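Local coordinates for amino acid ABC transporter, binding protein (Thermus thermophilus, PDB 3VV5) that binds the amino acid L-thialysine as the periplasmic substrate-binding component of an ABC transporter, at residues His119-Gly124 with Gln214-Met219; Gly60-Leu65 with Phe98-His103. One frame throughout, in Å; residues are numbered along the deposited sequence.

Contact 1: residues His119-Gly124 with Gln214-Met219. With SLZ (L-thialysine), chain C.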
ATOM      1  N   HIS A 119      10.090   2.093   0.545  1.00 13.15           N
ATOM      2  CA  HIS A 119       9.806   3.464   0.980  1.00 13.38           C
ATOM      3  C   HIS A 119       9.081   3.527   2.325  1.00 13.42           C
ATOM      4  O   HIS A 119       8.873   4.620   2.857  1.00 13.63           O
ATOM      5  CB  HIS A 119       9.074   4.284  -0.097  1.00 13.08           C
ATOM      6  CG  HIS A 119       7.736   3.737  -0.495  1.00 13.04           C
ATOM      7  ND1 HIS A 119       7.595   2.661  -1.350  1.00 12.78           N
ATOM      8  CD2 HIS A 119       6.478   4.144  -0.191  1.00 12.95           C
ATOM      9  CE1 HIS A 119       6.313   2.424  -1.547  1.00 13.28           C
ATOM     10  NE2 HIS A 119       5.613   3.320  -0.873  1.00 10.60           N
ATOM     11  N   TYR A 120       8.701   2.365   2.870  1.00 12.57           N
ATOM     12  CA  TYR A 120       8.268   2.269   4.276  1.00 12.94           C
ATOM     13  C   TYR A 120       8.194   0.824   4.764  1.00 12.89           C
ATOM     14  O   TYR A 120       8.288  -0.122   3.983  1.00 12.59           O
ATOM     15  CB  TYR A 120       6.954   3.023   4.585  1.00 12.20           C
ATOM     16  CG  TYR A 120       5.636   2.433   4.066  1.00 12.37           C
ATOM     17  CD1 TYR A 120       4.867   1.584   4.871  1.00 12.60           C
ATOM     18  CD2 TYR A 120       5.124   2.798   2.817  1.00 12.80           C
ATOM     19  CE1 TYR A 120       3.654   1.068   4.439  1.00 13.54           C
ATOM     20  CE2 TYR A 120       3.886   2.289   2.363  1.00 12.34           C
ATOM     21  CZ  TYR A 120       3.166   1.415   3.187  1.00 13.86           C
ATOM     22  OH  TYR A 120       1.951   0.905   2.783  1.00 11.97           O
ATOM     23  N   CYS A 121       8.063   0.688   6.071  1.00 14.20           N
ATOM     24  CA  CYS A 121       7.959  -0.612   6.711  1.00 15.62           C
ATOM     25  C   CYS A 121       6.705  -0.633   7.543  1.00 15.14           C
ATOM     26  O   CYS A 121       6.276   0.402   8.084  1.00 14.91           O
ATOM     27  CB  CYS A 121       9.191  -0.910   7.558  1.00 15.92           C
ATOM     28  SG  CYS A 121      10.421  -1.947   6.702  1.00 24.00           S
ATOM     29  N   THR A 122       6.105  -1.817   7.636  1.00 15.30           N
ATOM     30  CA  THR A 122       4.781  -1.934   8.209  1.00 14.81           C
ATOM     31  C   THR A 122       4.486  -3.393   8.541  1.00 14.37           C
ATOM     32  O   THR A 122       5.360  -4.255   8.494  1.00 13.42           O
ATOM     33  CB  THR A 122       3.710  -1.360   7.217  1.00 15.28           C
ATOM     34  OG1 THR A 122       2.436  -1.245   7.860  1.00 15.85           O
ATOM     35  CG2 THR A 122       3.562  -2.230   5.965  1.00 15.44           C
ATOM     36  N   GLY A 123       3.233  -3.681   8.841  1.00 14.83           N
ATOM     37  CA  GLY A 123       2.841  -5.063   9.029  1.00 13.94           C
ATOM     38  C   GLY A 123       1.353  -5.188   8.979  1.00 14.42           C
ATOM     39  O   GLY A 123       0.637  -4.169   9.038  1.00 14.01           O
ATOM     40  N   GLY A 124       0.896  -6.434   8.858  1.00 13.99           N
ATOM     41  CA  GLY A 124      -0.531  -6.758   8.779  1.00 14.83           C
ATOM     42  C   GLY A 124      -1.060  -7.068  10.160  1.00 14.54           C
ATOM     43  O   GLY A 124      -0.380  -7.710  10.935  1.00 15.12           O
ATOM     44  N   GLN A 214       5.162  -8.836   9.304  1.00 17.51           N
ATOM     45  CA  GLN A 214       5.790  -7.579   8.964  1.00 18.40           C
ATOM     46  C   GLN A 214       6.178  -7.624   7.484  1.00 17.72           C
ATOM     47  O   GLN A 214       6.387  -8.707   6.925  1.00 16.52           O
ATOM     48  CB  GLN A 214       7.015  -7.348   9.846  1.00 19.24           C
ATOM     49  CG  GLN A 214       6.686  -7.217  11.336  1.00 23.21           C
ATOM     50  CD  GLN A 214       7.858  -6.725  12.148  1.00 29.26           C
ATOM     51  OE1 GLN A 214       8.850  -7.448  12.352  1.00 32.08           O
ATOM     52  NE2 GLN A 214       7.762  -5.481  12.623  1.00 31.80           N
ATOM     53  N   GLU A 215       6.227  -6.449   6.851  1.00 17.00           N
ATOM     54  CA  GLU A 215       6.636  -6.345   5.460  1.00 16.89           C
ATOM     55  C   GLU A 215       7.335  -5.032   5.147  1.00 15.99           C
ATOM     56  O   GLU A 215       7.111  -4.019   5.804  1.00 15.72           O
ATOM     57  CB  GLU A 215       5.457  -6.576   4.495  1.00 17.66           C
ATOM     58  CG  GLU A 215       4.319  -5.572   4.585  1.00 18.10           C
ATOM     59  CD  GLU A 215       3.134  -5.964   3.685  1.00 18.48           C
ATOM     60  OE1 GLU A 215       3.217  -7.015   3.021  1.00 17.28           O
ATOM     61  OE2 GLU A 215       2.128  -5.224   3.645  1.00 15.07           O
ATOM     62  N   ARG A 216       8.196  -5.101   4.148  1.00 15.35           N
ATOM     63  CA  ARG A 216       8.843  -3.949   3.524  1.00 15.21           C
ATOM     64  C   ARG A 216       8.026  -3.597   2.276  1.00 13.74           C
ATOM     65  O   ARG A 216       7.740  -4.470   1.459  1.00 14.64           O
ATOM     66  CB  ARG A 216      10.291  -4.309   3.147  1.00 15.30           C
ATOM     67  CG  ARG A 216      11.201  -4.657   4.332  1.00 19.05           C
ATOM     68  CD  ARG A 216      12.632  -5.073   3.887  1.00 24.33           C
ATOM     69  NE  ARG A 216      12.634  -6.184   2.920  1.00 29.75           N
ATOM     70  CZ  ARG A 216      13.113  -6.125   1.672  1.00 31.06           C
ATOM     71  NH1 ARG A 216      13.053  -7.196   0.882  1.00 31.08           N
ATOM     72  NH2 ARG A 216      13.662  -5.011   1.202  1.00 31.37           N
ATOM     73  N   VAL A 217       7.640  -2.332   2.152  1.00 11.90           N
ATOM     74  CA  VAL A 217       6.761  -1.863   1.085  1.00 11.13           C
ATOM     75  C   VAL A 217       7.588  -1.009   0.144  1.00 11.10           C
ATOM     76  O   VAL A 217       8.384  -0.186   0.605  1.00 10.73           O
ATOM     77  CB  VAL A 217       5.567  -1.038   1.637  1.00 10.64           C
ATOM     78  CG1 VAL A 217       4.782  -0.408   0.489  1.00 10.29           C
ATOM     79  CG2 VAL A 217       4.642  -1.936   2.470  1.00  9.83           C
ATOM     80  N   ALA A 218       7.408  -1.213  -1.156  1.00  9.61           N
ATOM     81  CA  ALA A 218       8.270  -0.582  -2.163  1.00  9.88           C
ATOM     82  C   ALA A 218       7.515  -0.185  -3.416  1.00 10.29           C
ATOM     83  O   ALA A 218       6.403  -0.669  -3.669  1.00  9.56           O
ATOM     84  CB  ALA A 218       9.423  -1.511  -2.553  1.00  9.76           C
ATOM     85  N   MET A 219       8.168   0.681  -4.197  1.00 10.11           N
ATOM     86  CA  MET A 219       7.717   1.094  -5.516  1.00 11.04           C
ATOM     87  C   MET A 219       8.143   0.005  -6.470  1.00 11.07           C
ATOM     88  O   MET A 219       9.046  -0.760  -6.156  1.00 12.05           O
ATOM     89  CB  MET A 219       8.400   2.397  -5.945  1.00 10.56           C
ATOM     90  CG  MET A 219       7.905   3.642  -5.235  1.00 12.60           C
ATOM     91  SD  MET A 219       8.988   5.034  -5.607  1.00 17.30           S
ATOM     92  CE  MET A 219      10.344   4.707  -4.468  1.00 17.53           C
TER
HETATM   93  N   SLZ C 300       0.276  -4.064   1.767  1.00 19.97           N
HETATM   94  CA  SLZ C 300      -0.753  -4.559   0.824  0.50 21.04           C
HETATM   95  CB  SLZ C 300      -1.153  -3.447  -0.183  0.50 19.98           C
HETATM   96  SG  SLZ C 300      -2.771  -2.611  -0.023  0.50 25.00           S
HETATM   97  CD  SLZ C 300      -2.541  -1.468  -1.432  0.50 14.53           C
HETATM   98  CE  SLZ C 300      -3.735  -0.602  -1.847  0.50 13.26           C
HETATM   99  NZ  SLZ C 300      -3.219   0.626  -2.473  0.50  3.19           N
HETATM  100  C   SLZ C 300      -0.056  -5.651   0.016  1.00 20.32           C
HETATM  101  O   SLZ C 300      -0.760  -6.536  -0.495  0.50 19.65           O
HETATM  102  OXT SLZ C 300       1.190  -5.576  -0.077  1.00 20.88           O
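His119 and Tyr120 together face Val217 in a classic beta bulge. The carbonyl O of Val217 accepts a hydrogen bond from His119 N at 2.8 Å and a weak one from Tyr120 N. The imidazole of His119 turns its edge to the partner strand, its ND1 3.4 Å from Ala218 CA, while its NE2 is hydrogen-bonded to Glu62 OE2. Tyr120 has CG between its own backbone N and carbonyl carbon (chi1 73°), which brings the ring over Val217. CB of that valine sits 3.8 Å from the ring centroid and 11° off the normal, a CH-pi contact, and the phenol OH is hydrogen-bonded to Ser102 OG. A leucine at this position would probably cost the Ser102 hydroxyl a partner and leave Val217 without its flat aromatic cover. Next, Cys121, joined by a disulfide to Cys259, lays SG against Arg216 CG at 3.7 Å. In the antiparallel ladder between strands 120-129 and 206-222, Thr122 N donates to Glu215 O at 3.0 Å, and Glu215 N returns a hydrogen bond to Thr122 O. The methyl CG2 of Thr122 packs beside Glu215 CG, and its OG1 hydrogen-bonds Asp189 OD1. A beta carbon on Gly123 would come tight against Gln214 CA. Glu215, held in this ladder, offers OE2 to the thialysine N and OE1 to Thr151 OG1, and probably balances the charge of the ligand's alpha-amino group.

Contact 2: residues Gly60-Leu65 with Phe98-His103; sequences GFEVDL and FVIASH. With SLZ (L-thialysine), chain C.
This is a buried helix-to-strand contact, in which Glu62, in the first turn of helix 61-72, reaches the corner where strand 98-100 gives way to the short strand 102-104, and there grips Ser102, whose carbonyl O meets the ligand. The glutamate chain is fully extended beyond CG (chi2 -180°), which carries its carboxylate past Ile100 to the serine. Both oxygens are used. OE2 accepts a hydrogen bond from the backbone N of Ser102 at 2.8 Å through its syn lone pair. OE1 receives the Ser102 hydroxyl OG at 2.6 Å, the donor approaching from above the carboxylate plane, 46° out of it. With Asn50 ND2 on OE1 and the histidine of contact 1 on OE2, the buried carboxylate has four hydrogen-bond partners, which probably offset its charge and hold it against rotation. The aliphatic part of the glutamate crosses Ile100, with Glu62 CB 3.8 Å from Ile100 CG1. Farther along the helix the apolar contact thins out, Leu65 CD1 approaching Ile100 CD1 only to 4.3 Å. The two carbonyls at the corner serve the ligand: Ala101 O accepts the thialysine side-chain NZ at 3.1 Å, and Ser102 O its alpha-amino N at 3.0 Å. Glu62 thus acts as a second-shell residue, holding the chain that presents these acceptors. The arrangement belongs to the amino acid pocket of a family 3 solute-binding protein; here the carbonyls of Ala101 and Ser102 and the carboxylate of Glu215 receive the ligand's amino groups.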
ATOM      1  N   GLY A  60      -2.308  11.490  -0.017  1.00 11.83           N
ATOM      2  CA  GLY A  60      -1.817  10.469   0.893  1.00 11.13           C
ATOM      3  C   GLY A  60      -0.299  10.467   0.942  1.00 10.64           C
ATOM      4  O   GLY A  60       0.362  11.101   0.119  1.00 10.50           O
ATOM      5  N   PHE A  61       0.250   9.752   1.921  1.00 10.37           N
ATOM      6  CA  PHE A  61       1.709   9.599   2.065  1.00 10.49           C
ATOM      7  C   PHE A  61       2.425   9.229   0.762  1.00 10.24           C
ATOM      8  O   PHE A  61       3.461   9.826   0.411  1.00 10.43           O
ATOM      9  CB  PHE A  61       1.989   8.556   3.150  1.00 10.07           C
ATOM     10  CG  PHE A  61       3.428   8.249   3.339  1.00 11.72           C
ATOM     11  CD1 PHE A  61       4.289   9.203   3.898  1.00 13.22           C
ATOM     12  CD2 PHE A  61       3.937   7.013   2.957  1.00 10.92           C
ATOM     13  CE1 PHE A  61       5.646   8.926   4.078  1.00 14.21           C
ATOM     14  CE2 PHE A  61       5.298   6.724   3.114  1.00 15.03           C
ATOM     15  CZ  PHE A  61       6.158   7.679   3.682  1.00 15.14           C
ATOM     16  N   GLU A  62       1.874   8.261   0.035  1.00  9.32           N
ATOM     17  CA  GLU A  62       2.525   7.780  -1.193  1.00  9.48           C
ATOM     18  C   GLU A  62       2.446   8.751  -2.353  1.00  9.27           C
ATOM     19  O   GLU A  62       3.343   8.795  -3.186  1.00  8.90           O
ATOM     20  CB  GLU A  62       1.995   6.400  -1.596  1.00  8.84           C
ATOM     21  CG  GLU A  62       2.511   5.349  -0.665  1.00 10.19           C
ATOM     22  CD  GLU A  62       2.041   3.937  -0.987  1.00 12.80           C
ATOM     23  OE1 GLU A  62       0.822   3.679  -0.985  1.00 13.64           O
ATOM     24  OE2 GLU A  62       2.910   3.069  -1.174  1.00 14.80           O
ATOM     25  N   VAL A  63       1.375   9.532  -2.388  1.00  9.50           N
ATOM     26  CA  VAL A  63       1.202  10.562  -3.410  1.00 10.44           C
ATOM     27  C   VAL A  63       2.174  11.727  -3.173  1.00 10.64           C
ATOM     28  O   VAL A  63       2.854  12.179  -4.119  1.00 10.33           O
ATOM     29  CB  VAL A  63      -0.266  11.012  -3.491  1.00  9.93           C
ATOM     30  CG1 VAL A  63      -0.458  12.170  -4.482  1.00 11.74           C
ATOM     31  CG2 VAL A  63      -1.197   9.798  -3.883  1.00 11.94           C
ATOM     32  N   ASP A  64       2.295  12.174  -1.920  1.00 11.39           N
ATOM     33  CA  ASP A  64       3.308  13.202  -1.576  1.00 12.14           C
ATOM     34  C   ASP A  64       4.726  12.729  -1.893  1.00 12.08           C
ATOM     35  O   ASP A  64       5.539  13.482  -2.438  1.00 10.93           O
ATOM     36  CB  ASP A  64       3.205  13.603  -0.108  1.00 11.90           C
ATOM     37  CG  ASP A  64       2.029  14.536   0.163  1.00 15.17           C
ATOM     38  OD1 ASP A  64       1.437  15.050  -0.811  1.00 18.38           O
ATOM     39  OD2 ASP A  64       1.713  14.770   1.347  1.00 17.27           O
ATOM     40  N   LEU A  65       5.018  11.475  -1.570  1.00 12.20           N
ATOM     41  CA  LEU A  65       6.335  10.902  -1.861  1.00 13.50           C
ATOM     42  C   LEU A  65       6.577  10.793  -3.362  1.00 12.80           C
ATOM     43  O   LEU A  65       7.643  11.202  -3.878  1.00 11.87           O
ATOM     44  CB  LEU A  65       6.502   9.504  -1.218  1.00 13.42           C
ATOM     45  CG  LEU A  65       7.685   9.075  -0.330  1.00 18.59           C
ATOM     46  CD1 LEU A  65       8.006   7.573  -0.513  1.00 19.52           C
ATOM     47  CD2 LEU A  65       8.977   9.889  -0.426  1.00 19.52           C
ATOM     48  N   PHE A  98       5.964   3.695 -13.323  1.00 13.76           N
ATOM     49  CA  PHE A  98       6.111   3.020 -12.042  1.00 12.61           C
ATOM     50  C   PHE A  98       4.822   3.035 -11.241  1.00 12.48           C
ATOM     51  O   PHE A  98       3.888   3.793 -11.536  1.00 11.90           O
ATOM     52  CB  PHE A  98       7.319   3.514 -11.215  1.00 12.02           C
ATOM     53  CG  PHE A  98       7.112   4.823 -10.451  1.00 11.76           C
ATOM     54  CD1 PHE A  98       6.822   4.809  -9.076  1.00 11.27           C
ATOM     55  CD2 PHE A  98       7.317   6.060 -11.080  1.00 11.73           C
ATOM     56  CE1 PHE A  98       6.670   6.020  -8.349  1.00 10.31           C
ATOM     57  CE2 PHE A  98       7.202   7.295 -10.364  1.00 11.35           C
ATOM     58  CZ  PHE A  98       6.872   7.272  -9.003  1.00 11.49           C
ATOM     59  N   VAL A  99       4.808   2.193 -10.222  1.00 11.85           N
ATOM     60  CA  VAL A  99       3.655   2.066  -9.353  1.00 12.18           C
ATOM     61  C   VAL A  99       4.101   2.346  -7.912  1.00 11.92           C
ATOM     62  O   VAL A  99       5.145   1.845  -7.464  1.00 11.34           O
ATOM     63  CB  VAL A  99       3.041   0.642  -9.464  1.00 12.12           C
ATOM     64  CG1 VAL A  99       1.990   0.378  -8.361  1.00 12.66           C
ATOM     65  CG2 VAL A  99       2.415   0.430 -10.836  1.00 13.27           C
ATOM     66  N   ILE A 100       3.304   3.142  -7.199  1.00 11.25           N
ATOM     67  CA  ILE A 100       3.456   3.312  -5.746  1.00 11.00           C
ATOM     68  C   ILE A 100       2.091   3.192  -5.128  1.00 10.93           C
ATOM     69  O   ILE A 100       1.263   4.102  -5.236  1.00 11.11           O
ATOM     70  CB  ILE A 100       4.206   4.639  -5.368  1.00 11.18           C
ATOM     71  CG1 ILE A 100       4.505   4.711  -3.855  1.00 10.69           C
ATOM     72  CG2 ILE A 100       3.485   5.901  -5.922  1.00 10.96           C
ATOM     73  CD1 ILE A 100       5.461   5.879  -3.524  1.00  9.31           C
ATOM     74  N   ALA A 101       1.842   2.032  -4.516  1.00 10.67           N
ATOM     75  CA  ALA A 101       0.509   1.659  -4.089  1.00 10.76           C
ATOM     76  C   ALA A 101       0.560   0.653  -2.922  1.00 10.90           C
ATOM     77  O   ALA A 101      -0.281  -0.249  -2.815  1.00 12.19           O
ATOM     78  CB  ALA A 101      -0.256   1.090  -5.274  1.00 10.11           C
ATOM     79  N   SER A 102       1.552   0.829  -2.058  1.00 10.18           N
ATOM     80  CA  SER A 102       1.704   0.064  -0.820  1.00 10.83           C
ATOM     81  C   SER A 102       1.976  -1.434  -1.030  1.00 10.93           C
ATOM     82  O   SER A 102       1.554  -2.246  -0.209  1.00 12.14           O
ATOM     83  CB  SER A 102       0.481   0.281   0.091  1.00 10.88           C
ATOM     84  OG  SER A 102       0.443   1.615   0.585  1.00 11.46           O
ATOM     85  N   HIS A 103       2.686  -1.799  -2.095  1.00 11.23           N
ATOM     86  CA  HIS A 103       3.011  -3.214  -2.323  1.00 11.84           C
ATOM     87  C   HIS A 103       4.091  -3.678  -1.374  1.00 11.96           C
ATOM     88  O   HIS A 103       5.208  -3.158  -1.392  1.00 12.48           O
ATOM     89  CB  HIS A 103       3.487  -3.491  -3.752  1.00 11.81           C
ATOM     90  CG  HIS A 103       2.419  -3.343  -4.789  1.00 13.04           C
ATOM     91  ND1 HIS A 103       1.658  -4.408  -5.237  1.00 16.15           N
ATOM     92  CD2 HIS A 103       1.986  -2.257  -5.467  1.00  9.79           C
ATOM     93  CE1 HIS A 103       0.807  -3.979  -6.156  1.00 11.71           C
ATOM     94  NE2 HIS A 103       0.997  -2.681  -6.323  1.00 16.09           N
TER
HETATM   95  N   SLZ C 300       0.276  -4.064   1.767  1.00 19.97           N
HETATM   96  CA  SLZ C 300      -0.753  -4.559   0.824  0.50 21.04           C
HETATM   97  CB  SLZ C 300      -1.153  -3.447  -0.183  0.50 19.98           C
HETATM   98  SG  SLZ C 300      -2.771  -2.611  -0.023  0.50 25.00           S
HETATM   99  CD  SLZ C 300      -2.541  -1.468  -1.432  0.50 14.53           C
HETATM  100  CE  SLZ C 300      -3.735  -0.602  -1.847  0.50 13.26           C
HETATM  101  NZ  SLZ C 300      -3.219   0.626  -2.473  0.50  3.19           N
HETATM  102  C   SLZ C 300      -0.056  -5.651   0.016  1.00 20.32           C
HETATM  103  O   SLZ C 300      -0.760  -6.536  -0.495  0.50 19.65           O
HETATM  104  OXT SLZ C 300       1.190  -5.576  -0.077  1.00 20.88           O

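From the N terminus, contact 2 closes first: residues 60-65 at the start of helix 61-72 come back against 98-103 after an excursion through strand 76-81 and helix 87-92. Contact 1 opens only afterwards, at 119-124, and closes about ninety residues later at 214-219, so the two loops follow in series and neither nest nor cross. Strand 206-222 links them in space, pairing with strand 120-129 as well as with 98-100 and 102-104. Val217 CG1 also packs 3.4 Å from Ser102 C. Long strands 120-129 and 206-222 resemble the two-stranded connection between lobes in this family, and contact 2 ties one lobe's helix to the shared ligand site.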